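Local coordinates for predicted ATPase involved in replication control, Cdc46/Mcm family (Methanopyrus kandleri AV19, PDB 3F8T), which is an MCM-family homolog, related to replicative DNA helicases, that may bind single-stranded DNA, while ATP-driven unwinding by it remains uncertain, at residues E109-R112 with L118-I121; H241-G246 with A359-D364. The protein carries 2 engineered substitutions. All coordinates share one frame; numbering follows the deposited sequence.

Contact 1: E109-R112 with L118-I121; sequences ERIR and LISI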
# COMPACT_ATOMS: atom_id res chain seq x y z
N GLU A 109 -1.18 -19.22 1.89
CA GLU A 109 -1.28 -18.79 0.50
C GLU A 109 -2.37 -19.51 -0.28
O GLU A 109 -2.83 -18.99 -1.31
CB GLU A 109 0.09 -18.92 -0.18
CG GLU A 109 1.15 -18.02 0.44
CD GLU A 109 2.47 -18.03 -0.32
OE1 GLU A 109 2.46 -18.40 -1.52
OE2 GLU A 109 3.50 -17.67 0.29
N ARG A 110 -2.78 -20.69 0.20
CA ARG A 110 -3.84 -21.49 -0.42
C ARG A 110 -4.76 -22.07 0.65
O ARG A 110 -4.38 -23.02 1.32
CB ARG A 110 -3.26 -22.63 -1.28
CG ARG A 110 -2.58 -22.18 -2.57
CD ARG A 110 -3.52 -21.36 -3.44
NE ARG A 110 -2.79 -20.60 -4.45
CZ ARG A 110 -2.63 -21.00 -5.71
NH1 ARG A 110 -3.16 -22.15 -6.12
NH2 ARG A 110 -1.95 -20.25 -6.56
N ILE A 111 -5.95 -21.51 0.82
CA ILE A 111 -6.80 -21.88 1.98
C ILE A 111 -7.59 -23.19 1.85
O ILE A 111 -7.93 -23.82 2.85
CB ILE A 111 -7.77 -20.74 2.42
CG1 ILE A 111 -8.88 -20.53 1.39
CG2 ILE A 111 -7.00 -19.44 2.71
CD1 ILE A 111 -10.26 -20.23 2.02
N ARG A 112 -7.91 -23.59 0.62
CA ARG A 112 -8.81 -24.74 0.42
C ARG A 112 -8.31 -26.05 1.06
O ARG A 112 -9.09 -26.76 1.70
CB ARG A 112 -9.13 -24.93 -1.07
CG ARG A 112 -10.31 -25.84 -1.37
CD ARG A 112 -10.81 -25.64 -2.79
NE ARG A 112 -11.72 -26.71 -3.21
CZ ARG A 112 -12.60 -26.61 -4.20
NH1 ARG A 112 -12.73 -25.48 -4.88
NH2 ARG A 112 -13.38 -27.64 -4.49
N LEU A 118 -7.62 -23.80 11.88
CA LEU A 118 -7.35 -22.43 12.30
C LEU A 118 -6.15 -21.93 11.52
O LEU A 118 -5.08 -22.57 11.52
CB LEU A 118 -7.05 -22.38 13.80
CG LEU A 118 -6.55 -21.03 14.35
CD1 LEU A 118 -7.70 -20.04 14.41
CD2 LEU A 118 -5.96 -21.27 15.72
N ILE A 119 -6.31 -20.79 10.87
CA ILE A 119 -5.25 -20.20 10.06
C ILE A 119 -5.31 -18.68 10.15
O ILE A 119 -6.30 -18.12 10.64
CB ILE A 119 -5.37 -20.62 8.54
CG1 ILE A 119 -6.54 -19.90 7.85
CG2 ILE A 119 -5.49 -22.16 8.41
CD1 ILE A 119 -6.44 -19.84 6.35
N SER A 120 -4.25 -18.01 9.67
CA SER A 120 -4.39 -16.59 9.33
C SER A 120 -4.13 -16.39 7.84
O SER A 120 -3.40 -17.18 7.21
CB SER A 120 -3.49 -15.69 10.18
OG SER A 120 -2.19 -15.59 9.66
N ILE A 121 -4.78 -15.39 7.27
CA ILE A 121 -4.44 -14.89 5.94
C ILE A 121 -4.01 -13.44 6.07
O ILE A 121 -4.36 -12.77 7.04
CB ILE A 121 -5.61 -15.05 4.91
CG1 ILE A 121 -6.86 -14.26 5.32
CG2 ILE A 121 -5.91 -16.52 4.70
CD1 ILE A 121 -7.91 -14.11 4.19
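Ile111 meets Ile119 and Ile121 through a single methyl branch. From Ile111 CB, which lies 4.2 Å from Ile119 CD1, the side chain divides. One branch does the touching: Ile111 CG2 sits 3.7 Å from Ile119 CD1 and equally 3.7 Å from Ile121 CG2. The angle at Ile111 CG2 between them is about 61°, and Ile119 CD1 lies 3.7 Å from Ile121 CG2, so the three methyls form a nearly equilateral triangle. The other branch, CG1 and then CD1, leads away; Ile111 CD1 is 5.8 Å from Ile119 CD1. The first torsion (chi1 70°) sets CG1 between the backbone N and carbonyl carbon, leaving CG2 beside the N and turned to the strand. Ile119 and Ile121 alternate with Ser120 along strand 118-130 of the OB fold, pointing to the same interior face, where Val146 and Leu172 of other barrel strands also pack; Ile111 is the residue of 109-112 that reaches this face. Ile111 and Ile119 cross at roughly a right angle, while Ile111 and Ile121 meet more obliquely. Beside this apolar cluster, Ile111 N is hydrogen-bonded to Glu144 OE2, and on the other face of the strand Ser120 OG bonds to Glu162 OE2 and Arg107 N.

Contact 2: H241-G246 with A359-D364; sequences HVLLAG and ARIDLD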
# COMPACT_ATOMS: atom_id res chain seq x y z
N HIS A 241 3.83 12.63 -7.98
CA HIS A 241 3.13 12.19 -9.18
C HIS A 241 3.93 12.59 -10.41
O HIS A 241 4.36 13.75 -10.53
CB HIS A 241 1.72 12.79 -9.21
CG HIS A 241 0.97 12.59 -7.93
ND1 HIS A 241 0.65 11.34 -7.44
CD2 HIS A 241 0.50 13.47 -7.01
CE1 HIS A 241 0.01 11.46 -6.29
NE2 HIS A 241 -0.09 12.74 -6.00
N VAL A 242 4.15 11.63 -11.29
CA VAL A 242 5.08 11.79 -12.41
C VAL A 242 4.37 11.38 -13.70
O VAL A 242 3.73 10.33 -13.75
CB VAL A 242 6.40 10.96 -12.21
CG1 VAL A 242 7.34 11.10 -13.41
CG2 VAL A 242 7.16 11.42 -10.94
N LEU A 243 4.49 12.21 -14.73
CA LEU A 243 3.97 11.89 -16.05
C LEU A 243 5.14 11.63 -16.99
O LEU A 243 5.97 12.51 -17.19
CB LEU A 243 3.14 13.06 -16.59
CG LEU A 243 2.60 12.96 -18.04
CD1 LEU A 243 1.77 11.69 -18.23
CD2 LEU A 243 1.80 14.22 -18.39
N LEU A 244 5.19 10.42 -17.55
CA LEU A 244 6.13 10.08 -18.62
C LEU A 244 5.54 10.45 -19.96
O LEU A 244 4.43 10.01 -20.30
CB LEU A 244 6.40 8.59 -18.62
CG LEU A 244 7.08 7.86 -17.49
CD1 LEU A 244 7.51 6.50 -18.02
CD2 LEU A 244 8.29 8.64 -16.97
N ALA A 245 6.26 11.26 -20.74
CA ALA A 245 5.80 11.59 -22.07
C ALA A 245 6.77 11.03 -23.11
O ALA A 245 7.87 11.57 -23.30
CB ALA A 245 5.65 13.09 -22.22
N GLY A 246 6.38 9.94 -23.75
CA GLY A 246 7.20 9.31 -24.80
C GLY A 246 6.40 8.33 -25.63
O GLY A 246 5.17 8.26 -25.52
N ALA A 359 3.63 21.69 -25.02
CA ALA A 359 2.51 22.09 -25.87
C ALA A 359 1.95 20.92 -26.67
O ALA A 359 0.78 20.95 -27.07
CB ALA A 359 2.92 23.24 -26.79
N ARG A 360 2.76 19.89 -26.88
CA ARG A 360 2.35 18.70 -27.64
C ARG A 360 1.53 17.69 -26.82
O ARG A 360 0.96 16.76 -27.38
CB ARG A 360 3.56 18.00 -28.24
CG ARG A 360 4.29 18.79 -29.33
CD ARG A 360 5.56 18.08 -29.78
NE ARG A 360 6.36 17.61 -28.65
CZ ARG A 360 6.73 16.35 -28.45
NH1 ARG A 360 6.39 15.40 -29.32
NH2 ARG A 360 7.45 16.03 -27.37
N ILE A 361 1.49 17.88 -25.51
CA ILE A 361 0.68 17.04 -24.63
C ILE A 361 -0.78 17.48 -24.70
O ILE A 361 -1.12 18.59 -24.29
CB ILE A 361 1.17 17.13 -23.16
CG1 ILE A 361 2.62 16.66 -23.05
CG2 ILE A 361 0.26 16.33 -22.23
CD1 ILE A 361 3.23 16.89 -21.69
N ASP A 362 -1.64 16.62 -25.23
CA ASP A 362 -3.08 16.94 -25.24
C ASP A 362 -3.76 16.50 -23.93
O ASP A 362 -4.26 15.38 -23.80
CB ASP A 362 -3.79 16.45 -26.53
CG ASP A 362 -4.22 14.99 -26.46
OD1 ASP A 362 -3.36 14.10 -26.25
OD2 ASP A 362 -5.44 14.72 -26.62
N LEU A 363 -3.70 17.40 -22.96
CA LEU A 363 -4.35 17.28 -21.66
C LEU A 363 -4.54 18.70 -21.20
O LEU A 363 -3.70 19.56 -21.48
CB LEU A 363 -3.44 16.58 -20.66
CG LEU A 363 -3.34 15.07 -20.51
CD1 LEU A 363 -2.31 14.76 -19.42
CD2 LEU A 363 -4.69 14.42 -20.16
N ASP A 364 -5.63 18.96 -20.49
CA ASP A 364 -5.90 20.33 -20.06
C ASP A 364 -4.87 20.81 -19.04
O ASP A 364 -4.29 20.02 -18.29
CB ASP A 364 -7.33 20.49 -19.53
CG ASP A 364 -7.61 19.63 -18.34
OD1 ASP A 364 -7.65 20.18 -17.22
OD2 ASP A 364 -7.76 18.40 -18.52
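Leu243, Ile361 and Ala245 have the most surface buried here, and Leu363 adds a fourth apolar side chain. The meeting point is one methyl of Leu243: Leu243 CD2 lies 4.3 Å from Leu363 CD1 and 4.5 Å from Ile361 CD1. Those two directions open at about 93° from Leu243 CD2, so the leucine tip sits at the corner between the two loop side chains rather than against one of them. With CG anti to the backbone N (chi1 175°), the Leu243 side chain extends off the strand to deliver CD2 there. The CG1-CD1 arm of Ile361 is extended (chi2 173°), and Ile361 CD1 is as near to Ala245 CB, at 4.5 Å, as to Leu243. These are loose van der Waals contacts, and no hydrogen bond joins the segments. Asp362 is the centre of an inverse gamma turn, with a weak 3.1 Å bond from Leu363 N to Ile361 O, and Ile361 and Leu363 on either side of it both face the strand. Ile346 and Phe376 are among the side chains that join the cluster, while Val242 and Leu244 turn to the other face and pack on helix 219-229. Asp364 caps helix 365-368 and forms a salt bridge with Arg317. The parallel sheet order 266-270, 303-307, 341-346, 242-245, 373-376, with helix 248-261 following, gives strand 242-245 the placement of the strand leading into the P-loop in AAA+ ATPases, although the sequence just after it lacks the P-loop lysine, so no working nucleotide site is implied.

Overall arrangement
Contacts 1 and 2 belong to separate parts of the chain: the first lies in the OB-fold region, the second in the P-loop domain region. Their centres are 44 Å apart and their nearest atoms about 28 Å, so neither touches the other. They fall on opposite sides of the chain's centre, at 21 and 26 Å from it, and contact 1 comes wholly earlier in the chain. Both join a loop to a strand by apolar side chains alone, but five residues separate 109-112 from its strand, whereas 359-364 returns to a strand over a hundred residues earlier. Contact 2 lies on the strand that in AAA+ relatives leads to the P-loop; contact 1 is remote from it.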